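Long-range contacts in discoidin-2 (Dictyostelium discoideum, PDB 2VM9), which binds galactose and N-acetylgalactosamine as a homotrimeric lectin and may take part in spore coat formation: residues V169-R174 with N241-L246; R218-S223 with T234-G239. All blocks are in the same frame, centred on the assembly; numbering follows the deposited sequence.

Interaction 1 of 2, residues V169-R174 with N241-L246; sequences VSIGDR and NAVYDL
Tyr244 O is gripped side-on by the guanidinium of Arg174: NE reaches Tyr244 O at 3.0 Å and NH2 reaches the same oxygen at 2.9 Å. Both nitrogens come from one face of the carbonyl plane, NH2 the higher above it, while the oxygen itself lies close to the guanidinium plane. The same guanidinium lies flat on the Tyr244 ring in a parallel stack with cation-pi character, planes 5° apart and centres 3.7 Å apart, with CE2 over the middle of the guanidinium and NE over the centre of the ring. The arginine chain is bent at chi2 (-67°) and chi3 (80°), and CD sits over the ring face as a CH-pi partner. Bonds and stack together fix the rotation of the group, and NH2 also donates to a water.

Asp245 OD1 takes the second polar link. Gly172 N points at Asp245 OD1 almost straight, 2.9 Å away, and meets it from above the carboxylate plane; the other oxygen, OD2, is in a salt bridge with Lys207. One step along, Ile171 N bonds to Leu246 O at 3.1 Å, where the strand pairing gives way to the turn. On the buried side, Ile171 CD1 packs against Val243 CG1 at 3.9 Å, the two side chains crossing at about a right angle, and also meets Leu246 CB.

Tyr244 and Asp245 both face Asp209, a carbohydrate-binding residue, on the neighbouring strand. This is a classic beta bulge, set in the antiparallel sheet of the H-type lectin domain beside its sugar site.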
# COMPACT_ATOMS: atom_id res chain seq x y z
N VAL A 169 -6.89 -26.82 9.22
CA VAL A 169 -6.45 -28.17 8.91
C VAL A 169 -6.68 -29.03 10.16
O VAL A 169 -6.43 -28.59 11.26
CB VAL A 169 -4.96 -28.18 8.43
CG1 VAL A 169 -4.04 -27.46 9.40
CG2 VAL A 169 -4.47 -29.60 8.12
N SER A 170 -7.14 -30.26 9.95
CA SER A 170 -7.40 -31.20 11.05
C SER A 170 -6.77 -32.53 10.73
O SER A 170 -6.41 -32.81 9.58
CB SER A 170 -8.92 -31.42 11.21
OG SER A 170 -9.63 -30.22 11.46
N ILE A 171 -6.65 -33.38 11.75
CA ILE A 171 -6.21 -34.75 11.49
C ILE A 171 -7.27 -35.43 10.62
O ILE A 171 -6.95 -35.99 9.56
CB ILE A 171 -6.01 -35.53 12.80
CG1 ILE A 171 -4.94 -34.84 13.66
CG2 ILE A 171 -5.59 -37.00 12.48
CD1 ILE A 171 -4.73 -35.45 15.05
N GLY A 172 -8.53 -35.39 11.07
CA GLY A 172 -9.64 -35.81 10.23
C GLY A 172 -9.87 -37.30 10.21
O GLY A 172 -10.77 -37.79 9.52
N ASP A 173 -9.06 -38.02 10.99
CA ASP A 173 -9.23 -39.46 11.17
C ASP A 173 -8.53 -39.91 12.46
O ASP A 173 -8.06 -39.07 13.24
CB ASP A 173 -8.73 -40.25 9.95
CG ASP A 173 -7.21 -40.23 9.79
OD1 ASP A 173 -6.48 -39.79 10.71
OD2 ASP A 173 -6.73 -40.71 8.73
N ARG A 174 -8.45 -41.23 12.66
CA ARG A 174 -7.98 -41.77 13.94
C ARG A 174 -6.49 -42.14 13.92
O ARG A 174 -6.04 -43.00 14.72
CB ARG A 174 -8.82 -42.99 14.34
CG ARG A 174 -10.30 -42.75 14.25
CD ARG A 174 -10.80 -41.73 15.27
NE ARG A 174 -10.58 -40.32 14.90
CZ ARG A 174 -11.36 -39.59 14.11
NH1 ARG A 174 -12.43 -40.14 13.52
NH2 ARG A 174 -11.06 -38.30 13.89
N ASN A 241 -0.74 -41.09 24.79
CA ASN A 241 -1.98 -40.38 24.50
C ASN A 241 -2.65 -40.87 23.25
O ASN A 241 -1.99 -41.01 22.22
CB ASN A 241 -1.71 -38.89 24.35
CG ASN A 241 -1.32 -38.25 25.66
OD1 ASN A 241 -0.18 -38.36 26.09
ND2 ASN A 241 -2.26 -37.55 26.27
N ALA A 242 -3.95 -41.07 23.34
CA ALA A 242 -4.79 -41.38 22.18
C ALA A 242 -5.44 -40.06 21.76
O ALA A 242 -6.31 -39.52 22.46
CB ALA A 242 -5.85 -42.41 22.57
N VAL A 243 -5.00 -39.52 20.62
CA VAL A 243 -5.58 -38.26 20.13
C VAL A 243 -6.58 -38.59 19.03
O VAL A 243 -6.22 -39.21 18.03
CB VAL A 243 -4.48 -37.32 19.56
CG1 VAL A 243 -5.12 -36.09 18.86
CG2 VAL A 243 -3.50 -36.91 20.68
N TYR A 244 -7.85 -38.21 19.24
CA TYR A 244 -8.94 -38.54 18.31
C TYR A 244 -8.98 -37.57 17.13
O TYR A 244 -9.07 -37.99 15.96
CB TYR A 244 -10.27 -38.51 19.08
CG TYR A 244 -11.45 -39.04 18.33
CD1 TYR A 244 -11.88 -40.36 18.54
CD2 TYR A 244 -12.14 -38.25 17.42
CE1 TYR A 244 -12.97 -40.85 17.88
CE2 TYR A 244 -13.25 -38.75 16.73
CZ TYR A 244 -13.65 -40.06 16.99
OH TYR A 244 -14.73 -40.60 16.33
N ASP A 245 -8.88 -36.28 17.43
CA ASP A 245 -8.77 -35.26 16.37
C ASP A 245 -8.17 -33.98 16.96
O ASP A 245 -8.23 -33.74 18.18
CB ASP A 245 -10.16 -34.96 15.76
CG ASP A 245 -10.07 -34.27 14.40
OD1 ASP A 245 -9.00 -34.31 13.77
OD2 ASP A 245 -11.09 -33.69 13.95
N LEU A 246 -7.55 -33.18 16.10
CA LEU A 246 -7.09 -31.83 16.45
C LEU A 246 -7.35 -30.98 15.25
O LEU A 246 -7.23 -31.47 14.11
CB LEU A 246 -5.58 -31.81 16.72
CG LEU A 246 -5.08 -32.52 17.98
CD1 LEU A 246 -3.56 -32.69 17.88
CD2 LEU A 246 -5.49 -31.73 19.23
O HOH W 1 -6.17 -39.17 15.27
O HOH W 2 -12.68 -36.31 12.49

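Interaction 2 of 2, residues R218-S223 with T234-G239; sequences RWEGKS and TFITWG
Arg218 lays its aliphatic chain across one face of the Trp238 indole: CB stands over the centre of the ring system and CD is 3.6 Å from the centroid of the five-membered ring, a CH-pi contact. A chi2 of 179° carries CD out over the indole, and beyond it NH1 comes within 3.6 Å of Gly239 CA, which lies over a face of the guanidinium.

Hydrogen bonds join the backbones in antiparallel register, Glu220 with Ile236 (Ile236 N to Glu220 O 2.8 Å) and Lys222 with Thr234 (Thr234 N to Lys222 O also 2.8 Å). Beyond the Glu220-Ile236 pair, toward Arg218, a side chain takes over: Thr237 OG1 donates to Arg218 O at 2.7 Å.

Apolar packing continues on the face carrying Glu220 and Ile236, whose CB atoms are 4.1 Å apart. Lys222 CD lies 3.9 Å from Ile236 CD1.

Asp209 of the third subunit packs on Arg218 and Trp238, and Arg218-Glu220 pair antiparallel with a strand of that chain, continuing the sheet. CH-pi packing thus lies on the indole while Arg218 NH1 hydrogen-bonds Asn241 and salt-bridges Asp213; any cation-pi attraction is weak, and both residues bind carbohydrate.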
# COMPACT_ATOMS: atom_id res chain seq x y z
N ARG A 218 -0.90 -34.50 26.01
CA ARG A 218 0.27 -34.23 25.17
C ARG A 218 -0.24 -34.10 23.73
O ARG A 218 -0.73 -35.06 23.13
CB ARG A 218 1.29 -35.38 25.23
CG ARG A 218 1.82 -35.73 26.64
CD ARG A 218 2.80 -36.89 26.55
NE ARG A 218 3.25 -37.29 27.87
CZ ARG A 218 2.74 -38.31 28.55
NH1 ARG A 218 1.75 -39.04 28.04
NH2 ARG A 218 3.27 -38.63 29.73
N TRP A 219 -0.19 -32.88 23.21
CA TRP A 219 -0.45 -32.70 21.80
C TRP A 219 0.38 -31.53 21.29
O TRP A 219 0.70 -30.60 22.03
CB TRP A 219 -1.94 -32.53 21.48
CG TRP A 219 -2.65 -31.38 22.15
CD1 TRP A 219 -3.50 -31.44 23.23
CD2 TRP A 219 -2.62 -30.02 21.74
NE1 TRP A 219 -3.98 -30.18 23.54
CE2 TRP A 219 -3.46 -29.29 22.63
CE3 TRP A 219 -1.99 -29.33 20.69
CZ2 TRP A 219 -3.65 -27.91 22.53
CZ3 TRP A 219 -2.18 -27.93 20.58
CH2 TRP A 219 -3.01 -27.25 21.49
N GLU A 220 0.73 -31.57 20.02
CA GLU A 220 1.47 -30.44 19.44
C GLU A 220 1.16 -30.40 17.94
O GLU A 220 0.89 -31.43 17.32
CB GLU A 220 2.98 -30.59 19.70
CG GLU A 220 3.84 -29.46 19.12
CD GLU A 220 5.30 -29.48 19.56
OE1 GLU A 220 5.74 -30.50 20.16
OE2 GLU A 220 5.99 -28.45 19.34
N GLY A 221 1.22 -29.20 17.37
CA GLY A 221 1.19 -29.03 15.92
C GLY A 221 2.41 -28.20 15.55
O GLY A 221 2.83 -27.31 16.32
N LYS A 222 2.97 -28.50 14.37
CA LYS A 222 4.07 -27.73 13.80
C LYS A 222 3.77 -27.54 12.31
O LYS A 222 3.33 -28.48 11.64
CB LYS A 222 5.40 -28.49 13.91
CG LYS A 222 6.00 -28.55 15.28
CD LYS A 222 7.34 -29.31 15.25
CE LYS A 222 7.83 -29.51 16.69
NZ LYS A 222 9.11 -30.28 16.72
N SER A 223 4.01 -26.33 11.82
CA SER A 223 4.03 -26.10 10.38
C SER A 223 5.47 -26.32 9.90
O SER A 223 6.43 -25.79 10.49
CB SER A 223 3.54 -24.70 10.05
OG SER A 223 4.37 -23.73 10.67
N THR A 234 2.29 -30.91 10.79
CA THR A 234 2.65 -32.15 11.42
C THR A 234 1.93 -32.16 12.78
O THR A 234 2.16 -31.25 13.59
CB THR A 234 4.17 -32.27 11.59
OG1 THR A 234 4.79 -32.24 10.28
CG2 THR A 234 4.50 -33.59 12.29
N PHE A 235 1.04 -33.14 12.97
CA PHE A 235 0.31 -33.31 14.23
C PHE A 235 1.11 -34.31 15.02
O PHE A 235 1.53 -35.34 14.48
CB PHE A 235 -1.09 -33.84 13.97
CG PHE A 235 -1.99 -32.86 13.27
CD1 PHE A 235 -2.87 -32.08 14.00
CD2 PHE A 235 -1.97 -32.74 11.87
CE1 PHE A 235 -3.73 -31.18 13.37
CE2 PHE A 235 -2.81 -31.82 11.22
CZ PHE A 235 -3.70 -31.04 11.97
N ILE A 236 1.29 -34.04 16.31
CA ILE A 236 2.22 -34.83 17.10
C ILE A 236 1.58 -35.20 18.44
O ILE A 236 0.96 -34.34 19.08
CB ILE A 236 3.48 -33.97 17.38
CG1 ILE A 236 4.10 -33.48 16.06
CG2 ILE A 236 4.46 -34.71 18.29
CD1 ILE A 236 5.11 -32.37 16.25
N THR A 237 1.75 -36.46 18.85
CA THR A 237 1.55 -36.80 20.24
C THR A 237 2.68 -37.73 20.68
O THR A 237 3.50 -38.16 19.87
CB THR A 237 0.11 -37.41 20.49
OG1 THR A 237 -0.14 -37.44 21.90
CG2 THR A 237 -0.02 -38.83 19.90
N TRP A 238 2.74 -38.03 21.97
CA TRP A 238 3.81 -38.89 22.48
C TRP A 238 3.32 -39.46 23.79
O TRP A 238 2.10 -39.41 24.08
CB TRP A 238 5.17 -38.15 22.54
CG TRP A 238 5.24 -36.94 23.46
CD1 TRP A 238 5.88 -36.88 24.67
CD2 TRP A 238 4.68 -35.63 23.24
NE1 TRP A 238 5.75 -35.63 25.22
CE2 TRP A 238 5.01 -34.84 24.37
CE3 TRP A 238 3.92 -35.06 22.21
CZ2 TRP A 238 4.59 -33.51 24.50
CZ3 TRP A 238 3.51 -33.73 22.33
CH2 TRP A 238 3.85 -32.96 23.48
N GLY A 239 4.21 -40.06 24.58
CA GLY A 239 3.71 -40.95 25.64
C GLY A 239 2.67 -41.90 25.06
O GLY A 239 2.80 -42.34 23.91

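Interaction 2 is nested in the chain inside the loop closed by interaction 1, and their centres are about 10 Å apart. Strands 230-237 and 243-254 follow each other but belong to different sheets, and the contacts meet through side chains between them: Ile171 CG1 lies 3.5 Å from Phe235 CD1, and Val243 CG2 is 3.6 Å from Thr237 OG1. A polar link, Asn241 OD1 to Arg218 NH1 at 2.8 Å, ties the start of 241-246 to the sugar site. Tyr244 of interaction 1 packs on Gln216 of the second subunit. Interaction 2 holds Arg218 and Trp238; with Asp209 of the third subunit beside them, this is consistent with a site shared between subunits.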